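Long-range contacts in UL18 protein (Human herpesvirus 5, PDB 3D2U), which binds the host inhibitory receptor LILRB1 as a viral MHC class I homologue and modulates natural killer cell activity, inhibiting cells that bear the receptor: residues W119-L124 against I141-K145; V188-V193 against V267-W272; C209-F215 against G247-G252. The protein carries 4 engineered substitutions. All coordinates share one frame; numbering follows the deposited sequence.

Overall arrangement
The three contacts sample both parts of an MHC class I-like heavy chain. Contact 1 belongs to the α1/α2 platform, where the edge strand 122-127 meets the loop leading to helix 148-156. Contacts 2 and 3 both lie in the immunoglobulin C1-set domain, on the other side of the chain's centre, with centres about 40 Å and 35 Å from that of contact 1. Their own centres are about 9 Å apart, and they touch: T189 N lies 2.7 Å from F215 O, and V192 O lies 2.9 Å from Y212 N, both probable hydrogen bonds, the second between strands 192-201 and 204-214. An N-acetylglucosamine lies beside N271 in contact 2, close enough that a link is probable.

Contact 1 (W119-L124 against I141-K145); sequences WDGETL and ISWLK
W143 lays its indole beside D120 and E122 at the edge of the MHC class I-like α1/α2 platform, where the β-hairpin turn W119-E122, a type I' turn, meets the loop entering helix 148-156. The nitrogen NE1 of W143 makes a weak, bent hydrogen bond to OD2 of D120 (3.1 Å, 133°), with the carboxylate set at the indole's edge and the two planes 57° apart. On the same indole, CH2 of W143 meets CZ3 of W119 rim to rim at 4.3 Å. The methylene CG of E122 lies 3.6 Å from NE1 of W143. Bending at chi2 (-65°) then swings the carboxylate of E122 back to S142, whose hydroxyl OG donates to OE1 at 2.7 Å from above the carboxylate plane. A water bridges OE2 of E122 to the backbone N of W143. Next to these polar groups, L144 packs its CG 3.7 Å from CB of E122, and its methyl CD1 comes to 3.3 Å from the carbonyl O of T123.

Further out, W119 is covered by L84, E85 and L88 of helix 62-88. A chain of another protein packs on D120 and E122, and one of its aromatic side chains hydrogen-bonds to OG1 of T123. Backbone N-H groups of the loop after helix 62-88, more than the weak indole bond, probably set the D120 carboxylate: OD2 also accepts from R91 and S92, OD1 from the backbone N of Q93.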
loop_
_atom_site.group_PDB
_atom_site.type_symbol
_atom_site.label_atom_id
_atom_site.label_comp_id
_atom_site.label_asym_id
_atom_site.label_seq_id
_atom_site.Cartn_x
_atom_site.Cartn_y
_atom_site.Cartn_z
ATOM N N TRP A 119 -6.757 -6.032 -18.268
ATOM C CA TRP A 119 -5.546 -6.571 -18.851
ATOM C C TRP A 119 -4.430 -5.575 -18.594
ATOM O O TRP A 119 -4.620 -4.363 -18.733
ATOM C CB TRP A 119 -5.704 -6.846 -20.350
ATOM C CG TRP A 119 -4.823 -7.982 -20.780
ATOM C CD1 TRP A 119 -4.911 -9.286 -20.375
ATOM C CD2 TRP A 119 -3.675 -7.902 -21.612
ATOM N NE1 TRP A 119 -3.875 -10.019 -20.899
ATOM C CE2 TRP A 119 -3.101 -9.193 -21.670
ATOM C CE3 TRP A 119 -3.065 -6.865 -22.315
ATOM C CZ2 TRP A 119 -1.955 -9.474 -22.400
ATOM C CZ3 TRP A 119 -1.932 -7.143 -23.032
ATOM C CH2 TRP A 119 -1.382 -8.439 -23.075
ATOM N N ASP A 120 -3.268 -6.097 -18.218
ATOM C CA ASP A 120 -2.118 -5.261 -17.904
ATOM C C ASP A 120 -2.532 -4.121 -16.972
ATOM O O ASP A 120 -2.117 -2.981 -17.147
ATOM C CB ASP A 120 -1.503 -4.698 -19.179
ATOM C CG ASP A 120 -0.206 -3.980 -18.927
ATOM O OD1 ASP A 120 0.423 -4.231 -17.879
ATOM O OD2 ASP A 120 0.192 -3.162 -19.781
ATOM N N GLY A 121 -3.358 -4.444 -15.982
ATOM C CA GLY A 121 -3.803 -3.450 -15.017
ATOM C C GLY A 121 -4.803 -2.432 -15.546
ATOM O O GLY A 121 -5.134 -1.470 -14.850
ATOM N N GLU A 122 -5.286 -2.642 -16.769
ATOM C CA GLU A 122 -6.242 -1.739 -17.409
ATOM C C GLU A 122 -7.607 -2.384 -17.493
ATOM O O GLU A 122 -7.730 -3.509 -17.965
ATOM C CB GLU A 122 -5.790 -1.425 -18.838
ATOM C CG GLU A 122 -4.404 -0.827 -18.954
ATOM C CD GLU A 122 -4.304 0.540 -18.307
ATOM O OE1 GLU A 122 -5.246 1.345 -18.461
ATOM O OE2 GLU A 122 -3.273 0.824 -17.664
ATOM N N THR A 123 -8.645 -1.685 -17.064
ATOM C CA THR A 123 -9.971 -2.277 -17.179
ATOM C C THR A 123 -10.294 -2.503 -18.652
ATOM O O THR A 123 -10.168 -1.600 -19.483
ATOM C CB THR A 123 -11.055 -1.398 -16.543
ATOM O OG1 THR A 123 -10.728 -1.175 -15.166
ATOM C CG2 THR A 123 -12.413 -2.089 -16.633
ATOM N N LEU A 124 -10.707 -3.727 -18.950
ATOM C CA LEU A 124 -11.030 -4.167 -20.298
ATOM C C LEU A 124 -12.549 -4.168 -20.555
ATOM O O LEU A 124 -13.020 -3.639 -21.573
ATOM C CB LEU A 124 -10.442 -5.566 -20.474
ATOM C CG LEU A 124 -10.601 -6.397 -21.744
ATOM C CD1 LEU A 124 -9.998 -5.652 -22.921
ATOM C CD2 LEU A 124 -9.889 -7.739 -21.545
ATOM N N ILE A 141 -8.269 7.546 -20.353
ATOM C CA ILE A 141 -7.047 7.477 -19.552
ATOM C C ILE A 141 -6.226 6.209 -19.774
ATOM O O ILE A 141 -5.126 6.081 -19.236
ATOM C CB ILE A 141 -7.367 7.533 -18.043
ATOM C CG1 ILE A 141 -8.225 6.323 -17.654
ATOM C CG2 ILE A 141 -8.106 8.829 -17.709
ATOM C CD1 ILE A 141 -8.412 6.140 -16.154
ATOM N N SER A 142 -6.744 5.280 -20.573
ATOM C CA SER A 142 -6.065 4.004 -20.795
ATOM C C SER A 142 -5.290 3.819 -22.094
ATOM O O SER A 142 -5.755 4.200 -23.171
ATOM C CB SER A 142 -7.090 2.875 -20.677
ATOM O OG SER A 142 -6.479 1.613 -20.854
ATOM N N TRP A 143 -4.117 3.193 -22.000
ATOM C CA TRP A 143 -3.334 2.940 -23.202
ATOM C C TRP A 143 -4.106 2.002 -24.120
ATOM O O TRP A 143 -3.741 1.828 -25.284
ATOM C CB TRP A 143 -1.945 2.342 -22.889
ATOM C CG TRP A 143 -1.875 0.897 -22.369
ATOM C CD1 TRP A 143 -1.560 0.513 -21.094
ATOM C CD2 TRP A 143 -1.980 -0.323 -23.134
ATOM N NE1 TRP A 143 -1.452 -0.846 -21.021
ATOM C CE2 TRP A 143 -1.701 -1.390 -22.251
ATOM C CE3 TRP A 143 -2.279 -0.616 -24.472
ATOM C CZ2 TRP A 143 -1.704 -2.737 -22.663
ATOM C CZ3 TRP A 143 -2.284 -1.953 -24.884
ATOM C CH2 TRP A 143 -1.996 -2.998 -23.978
ATOM N N LEU A 144 -5.181 1.408 -23.598
ATOM C CA LEU A 144 -6.004 0.492 -24.390
ATOM C C LEU A 144 -6.701 1.173 -25.574
ATOM O O LEU A 144 -7.299 0.498 -26.413
ATOM C CB LEU A 144 -7.059 -0.204 -23.509
ATOM C CG LEU A 144 -6.633 -1.168 -22.384
ATOM C CD1 LEU A 144 -7.872 -1.908 -21.891
ATOM C CD2 LEU A 144 -5.590 -2.179 -22.873
ATOM N N LYS A 145 -6.644 2.503 -25.648
ATOM C CA LYS A 145 -7.276 3.191 -26.769
ATOM C C LYS A 145 -6.530 2.805 -28.054
ATOM O O LYS A 145 -7.096 2.830 -29.145
ATOM C CB LYS A 145 -7.287 4.718 -26.557
ATOM C CG LYS A 145 -5.941 5.365 -26.253
ATOM C CD LYS A 145 -6.084 6.886 -26.122
ATOM C CE LYS A 145 -5.252 7.442 -24.967
ATOM N NZ LYS A 145 -5.801 7.045 -23.629
HETATM O O HOH W 1 -2.570 3.555 -19.282
#

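Contact 2 (V188-V193 against V267-W272). With NAG (2-acetamido-2-deoxy-beta-D-glucopyranose), chain R.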
loop_
_atom_site.group_PDB
_atom_site.type_symbol
_atom_site.label_atom_id
_atom_site.label_comp_id
_atom_site.label_asym_id
_atom_site.label_seq_id
_atom_site.Cartn_x
_atom_site.Cartn_y
_atom_site.Cartn_z
ATOM N N VAL A 188 -18.552 -14.105 15.116
ATOM C CA VAL A 188 -17.855 -12.833 15.309
ATOM C C VAL A 188 -16.717 -13.037 16.301
ATOM O O VAL A 188 -16.911 -13.591 17.378
ATOM C CB VAL A 188 -18.787 -11.739 15.856
ATOM C CG1 VAL A 188 -17.986 -10.506 16.219
ATOM C CG2 VAL A 188 -19.824 -11.392 14.827
ATOM N N THR A 189 -15.524 -12.593 15.927
ATOM C CA THR A 189 -14.365 -12.746 16.779
ATOM C C THR A 189 -13.795 -11.367 17.126
ATOM O O THR A 189 -13.282 -10.652 16.259
ATOM C CB THR A 189 -13.323 -13.628 16.077
ATOM O OG1 THR A 189 -13.954 -14.854 15.679
ATOM C CG2 THR A 189 -12.176 -13.947 17.005
ATOM N N HIS A 190 -13.917 -10.998 18.402
ATOM C CA HIS A 190 -13.435 -9.716 18.899
ATOM C C HIS A 190 -11.915 -9.700 19.061
ATOM O O HIS A 190 -11.297 -10.725 19.325
ATOM C CB HIS A 190 -14.145 -9.371 20.213
ATOM C CG HIS A 190 -15.638 -9.309 20.082
ATOM N ND1 HIS A 190 -16.262 -8.653 19.043
ATOM C CD2 HIS A 190 -16.628 -9.833 20.845
ATOM C CE1 HIS A 190 -17.571 -8.778 19.169
ATOM N NE2 HIS A 190 -17.820 -9.489 20.254
ATOM N N PRO A 191 -11.301 -8.521 18.906
ATOM C CA PRO A 191 -9.851 -8.374 19.020
ATOM C C PRO A 191 -9.277 -8.402 20.425
ATOM O O PRO A 191 -9.973 -8.189 21.414
ATOM C CB PRO A 191 -9.609 -7.020 18.372
ATOM C CG PRO A 191 -10.798 -6.221 18.891
ATOM C CD PRO A 191 -11.955 -7.206 18.700
ATOM N N VAL A 192 -7.985 -8.681 20.481
ATOM C CA VAL A 192 -7.218 -8.624 21.704
ATOM C C VAL A 192 -6.768 -7.181 21.482
ATOM O O VAL A 192 -6.336 -6.851 20.384
ATOM C CB VAL A 192 -6.007 -9.610 21.640
ATOM C CG1 VAL A 192 -4.939 -9.223 22.656
ATOM C CG2 VAL A 192 -6.471 -11.044 21.890
ATOM N N VAL A 193 -6.937 -6.316 22.474
ATOM C CA VAL A 193 -6.548 -4.918 22.321
ATOM C C VAL A 193 -5.406 -4.573 23.274
ATOM O O VAL A 193 -5.421 -4.962 24.435
ATOM C CB VAL A 193 -7.760 -3.960 22.583
ATOM C CG1 VAL A 193 -7.313 -2.503 22.532
ATOM C CG2 VAL A 193 -8.852 -4.199 21.550
ATOM N N VAL A 267 -12.318 0.684 21.607
ATOM C CA VAL A 267 -12.369 -0.150 20.409
ATOM C C VAL A 267 -13.747 -0.793 20.270
ATOM O O VAL A 267 -14.187 -1.544 21.141
ATOM C CB VAL A 267 -11.288 -1.267 20.439
ATOM C CG1 VAL A 267 -11.473 -2.216 19.242
ATOM C CG2 VAL A 267 -9.895 -0.645 20.403
ATOM N N THR A 268 -14.429 -0.482 19.177
ATOM C CA THR A 268 -15.756 -1.026 18.909
ATOM C C THR A 268 -15.676 -1.973 17.728
ATOM O O THR A 268 -15.262 -1.579 16.642
ATOM C CB THR A 268 -16.771 0.102 18.587
ATOM O OG1 THR A 268 -16.904 0.948 19.733
ATOM C CG2 THR A 268 -18.148 -0.467 18.229
ATOM N N HIS A 269 -16.055 -3.224 17.959
ATOM C CA HIS A 269 -16.055 -4.248 16.930
ATOM C C HIS A 269 -17.427 -4.919 17.033
ATOM O O HIS A 269 -17.714 -5.596 18.012
ATOM C CB HIS A 269 -14.929 -5.258 17.188
ATOM C CG HIS A 269 -14.867 -6.358 16.172
ATOM N ND1 HIS A 269 -15.090 -7.678 16.494
ATOM C CD2 HIS A 269 -14.663 -6.328 14.833
ATOM C CE1 HIS A 269 -15.032 -8.415 15.399
ATOM N NE2 HIS A 269 -14.775 -7.620 14.376
ATOM N N GLY A 270 -18.285 -4.719 16.041
ATOM C CA GLY A 270 -19.618 -5.303 16.105
ATOM C C GLY A 270 -20.397 -4.652 17.239
ATOM O O GLY A 270 -20.322 -3.435 17.400
ATOM N N ASN A 271 -21.160 -5.430 18.012
ATOM C CA ASN A 271 -21.906 -4.858 19.152
ATOM C C ASN A 271 -21.049 -5.073 20.367
ATOM O O ASN A 271 -21.478 -5.723 21.321
ATOM C CB ASN A 271 -23.192 -5.601 19.477
ATOM C CG ASN A 271 -24.104 -5.727 18.329
ATOM O OD1 ASN A 271 -24.560 -4.741 17.747
ATOM N ND2 ASN A 271 -24.407 -6.962 17.997
ATOM N N TRP A 272 -19.847 -4.537 20.355
ATOM C CA TRP A 272 -18.974 -4.784 21.469
ATOM C C TRP A 272 -17.965 -3.656 21.495
ATOM O O TRP A 272 -17.384 -3.304 20.470
ATOM C CB TRP A 272 -18.338 -6.154 21.224
ATOM C CG TRP A 272 -17.288 -6.589 22.164
ATOM C CD1 TRP A 272 -17.444 -7.392 23.261
ATOM C CD2 TRP A 272 -15.886 -6.346 22.036
ATOM N NE1 TRP A 272 -16.217 -7.673 23.817
ATOM C CE2 TRP A 272 -15.246 -7.042 23.086
ATOM C CE3 TRP A 272 -15.108 -5.606 21.135
ATOM C CZ2 TRP A 272 -13.855 -7.018 23.256
ATOM C CZ3 TRP A 272 -13.728 -5.581 21.309
ATOM C CH2 TRP A 272 -13.117 -6.283 22.359
HETATM C C1 NAG R . -25.673 -7.225 16.026
HETATM C C2 NAG R . -26.254 -6.999 14.615
HETATM C C3 NAG R . -27.387 -5.941 14.494
HETATM C C4 NAG R . -28.156 -5.688 15.798
HETATM C C5 NAG R . -27.183 -5.643 16.950
HETATM C C6 NAG R . -27.832 -5.285 18.273
HETATM C C7 NAG R . -23.910 -6.937 14.004
HETATM C C8 NAG R . -22.842 -5.891 13.707
HETATM N N2 NAG R . -25.172 -6.625 13.714
HETATM O O1 NAG R . -25.267 -8.549 16.156
HETATM O O3 NAG R . -28.309 -6.381 13.507
HETATM O O4 NAG R . -28.877 -4.465 15.724
HETATM O O5 NAG R . -26.606 -6.943 17.079
HETATM O O6 NAG R . -28.336 -3.958 18.246
HETATM O O7 NAG R . -23.589 -8.016 14.503
#
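V193 and V267 form the apolar centre of this contact, where the start of strand 192-201 and the end of strand 262-268, with the loops that adjoin them, meet across the immunoglobulin C1-set sandwich. The two valines interlock from opposing sheets, CG1 of V193 3.8 Å from CG2 of V267. P191 extends this patch, its CG 4.1 Å from CG1 of V267, and turns CD toward the far end of the W272 indole, 3.5 Å from CZ3. S211, I219 and V274 pack around the same patch.

Outward from it, H190 lies flat on W272 in an offset stack: its ring and the indole's five-membered ring are 4° from parallel with centroids 3.7 Å apart. CB of H190 sits over the centre of the six-membered ring, a CH-pi contact, and CB of W272 returns one to the imidazole face. With CG of W272 anti to the backbone N (chi1 174°), the indole extends back across H190 and P191. The loop carrying it is closed by a backbone bond from H269 N to W272 O.

At the polar edge the two imidazoles meet rim to rim, planes 87° apart. H269 is gripped at both nitrogens, since NE2 bonds to the carbonyl O of P216, outside the contact. CG1 of V188 packs 3.7 Å from CE1 of H269. Between the two histidines, H190 ND1 faces H269 ND1 at 3.0 Å in a hydrogen bond whose donor may be either ring.

Contact 3 (C209-F215 against G247-G252)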
loop_
_atom_site.group_PDB
_atom_site.type_symbol
_atom_site.label_atom_id
_atom_site.label_comp_id
_atom_site.label_asym_id
_atom_site.label_seq_id
_atom_site.Cartn_x
_atom_site.Cartn_y
_atom_site.Cartn_z
ATOM N N CYS A 209 -2.419 2.168 20.155
ATOM C CA CYS A 209 -3.471 1.209 20.477
ATOM C C CYS A 209 -3.671 0.312 19.267
ATOM O O CYS A 209 -4.043 0.796 18.198
ATOM C CB CYS A 209 -4.779 1.923 20.783
ATOM S SG CYS A 209 -6.084 0.816 21.414
ATOM N N THR A 210 -3.447 -0.989 19.452
ATOM C CA THR A 210 -3.550 -1.979 18.370
ATOM C C THR A 210 -4.552 -3.110 18.641
ATOM O O THR A 210 -4.657 -3.605 19.766
ATOM C CB THR A 210 -2.170 -2.625 18.102
ATOM O OG1 THR A 210 -1.199 -1.598 17.880
ATOM C CG2 THR A 210 -2.221 -3.541 16.894
ATOM N N SER A 211 -5.286 -3.504 17.602
ATOM C CA SER A 211 -6.268 -4.580 17.699
ATOM C C SER A 211 -5.750 -5.795 16.925
ATOM O O SER A 211 -5.292 -5.672 15.785
ATOM C CB SER A 211 -7.625 -4.113 17.151
ATOM O OG SER A 211 -8.216 -3.159 18.025
ATOM N N TYR A 212 -5.827 -6.965 17.554
ATOM C CA TYR A 212 -5.326 -8.207 16.971
ATOM C C TYR A 212 -6.373 -9.312 16.807
ATOM O O TYR A 212 -7.216 -9.518 17.681
ATOM C CB TYR A 212 -4.194 -8.787 17.834
ATOM C CG TYR A 212 -3.085 -7.834 18.239
ATOM C CD1 TYR A 212 -3.270 -6.897 19.270
ATOM C CD2 TYR A 212 -1.824 -7.916 17.639
ATOM C CE1 TYR A 212 -2.223 -6.072 19.694
ATOM C CE2 TYR A 212 -0.764 -7.098 18.064
ATOM C CZ TYR A 212 -0.973 -6.180 19.090
ATOM O OH TYR A 212 0.060 -5.374 19.519
ATOM N N GLY A 213 -6.289 -10.027 15.687
ATOM C CA GLY A 213 -7.174 -11.147 15.415
ATOM C C GLY A 213 -8.680 -10.963 15.421
ATOM O O GLY A 213 -9.401 -11.783 15.984
ATOM N N PHE A 214 -9.179 -9.919 14.778
ATOM C CA PHE A 214 -10.614 -9.733 14.752
ATOM C C PHE A 214 -11.180 -10.096 13.403
ATOM O O PHE A 214 -10.486 -10.033 12.395
ATOM C CB PHE A 214 -11.007 -8.288 15.131
ATOM C CG PHE A 214 -10.346 -7.210 14.295
ATOM C CD1 PHE A 214 -11.049 -6.565 13.279
ATOM C CD2 PHE A 214 -9.042 -6.791 14.574
ATOM C CE1 PHE A 214 -10.463 -5.503 12.560
ATOM C CE2 PHE A 214 -8.450 -5.742 13.869
ATOM C CZ PHE A 214 -9.162 -5.093 12.858
ATOM N N PHE A 215 -12.452 -10.486 13.426
ATOM C CA PHE A 215 -13.231 -10.861 12.263
ATOM C C PHE A 215 -14.699 -10.674 12.670
ATOM O O PHE A 215 -15.110 -11.119 13.732
ATOM C CB PHE A 215 -12.995 -12.341 11.922
ATOM C CG PHE A 215 -13.899 -12.850 10.855
ATOM C CD1 PHE A 215 -13.730 -12.434 9.534
ATOM C CD2 PHE A 215 -14.951 -13.703 11.165
ATOM C CE1 PHE A 215 -14.600 -12.860 8.537
ATOM C CE2 PHE A 215 -15.831 -14.136 10.167
ATOM C CZ PHE A 215 -15.653 -13.712 8.854
ATOM N N GLY A 247 -7.467 -15.795 8.554
ATOM C CA GLY A 247 -8.710 -15.143 8.201
ATOM C C GLY A 247 -9.148 -14.003 9.101
ATOM O O GLY A 247 -10.294 -13.550 9.005
ATOM N N THR A 248 -8.279 -13.542 9.995
ATOM C CA THR A 248 -8.664 -12.420 10.828
ATOM C C THR A 248 -7.840 -11.188 10.453
ATOM O O THR A 248 -6.973 -11.241 9.575
ATOM C CB THR A 248 -8.523 -12.726 12.337
ATOM O OG1 THR A 248 -7.140 -12.870 12.688
ATOM C CG2 THR A 248 -9.284 -14.002 12.685
ATOM N N PHE A 249 -8.118 -10.077 11.121
ATOM C CA PHE A 249 -7.448 -8.840 10.802
ATOM C C PHE A 249 -6.662 -8.176 11.921
ATOM O O PHE A 249 -6.733 -8.571 13.088
ATOM C CB PHE A 249 -8.478 -7.889 10.199
ATOM C CG PHE A 249 -9.139 -8.443 8.966
ATOM C CD1 PHE A 249 -8.628 -8.166 7.705
ATOM C CD2 PHE A 249 -10.237 -9.298 9.072
ATOM C CE1 PHE A 249 -9.195 -8.739 6.561
ATOM C CE2 PHE A 249 -10.807 -9.872 7.941
ATOM C CZ PHE A 249 -10.285 -9.592 6.683
ATOM N N HIS A 250 -5.918 -7.147 11.535
ATOM C CA HIS A 250 -5.038 -6.426 12.437
ATOM C C HIS A 250 -5.018 -4.926 12.136
ATOM O O HIS A 250 -5.015 -4.528 10.978
ATOM C CB HIS A 250 -3.631 -7.001 12.240
ATOM C CG HIS A 250 -2.551 -6.271 12.973
ATOM N ND1 HIS A 250 -1.891 -6.814 14.053
ATOM C CD2 HIS A 250 -1.998 -5.054 12.766
ATOM C CE1 HIS A 250 -0.976 -5.963 14.481
ATOM N NE2 HIS A 250 -1.020 -4.887 13.718
ATOM N N GLN A 251 -5.002 -4.094 13.169
ATOM C CA GLN A 251 -4.898 -2.662 12.945
ATOM C C GLN A 251 -4.325 -1.921 14.148
ATOM O O GLN A 251 -4.798 -2.074 15.279
ATOM C CB GLN A 251 -6.242 -2.049 12.515
ATOM C CG GLN A 251 -6.089 -0.615 11.968
ATOM C CD GLN A 251 -7.308 -0.112 11.208
ATOM O OE1 GLN A 251 -8.444 -0.346 11.607
ATOM N NE2 GLN A 251 -7.069 0.606 10.121
ATOM N N GLY A 252 -3.274 -1.143 13.893
ATOM C CA GLY A 252 -2.634 -0.356 14.937
ATOM C C GLY A 252 -2.804 1.128 14.639
ATOM O O GLY A 252 -2.820 1.527 13.473
HETATM O O HOH W 2 -3.175 -9.423 14.516
#
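F249 and F214 bury the most surface, with H250 next, where strands 209-212 and 249-252 run antiparallel in the four-stranded sheet of the C1-set immunoglobulin domain. CB of F249 lies over the F214 ring, 4.0 Å from its centroid in a CH-pi contact. F214 holds CG between its backbone N and carbonyl carbon (chi1 55°), which folds the ring back along its partner strand until its edge meets the backbone N of Q251. G213 and F214 together face F249, a G1 β-bulge. Beyond it F214 and F249 pair through both backbone bonds, the shorter from F249 N to F214 O at 2.7 Å; before it S211 and Q251 do the same, S211 N reaching Q251 O at 2.8 Å.

H250, on the opposite side of the sheet from F249, turns its edge to the face of Y212, planes 87° and centroids 5.2 Å apart. ND1 of H250 bonds to a water, and NE2 to the backbone of another protein's chain. With both nitrogens engaged, the ring's rotation is probably fixed. T210 OG1 likewise bonds to that chain's backbone, so the face of T210, Y212 and H250 serves the interface, while F214 and F249 pack inward against L241.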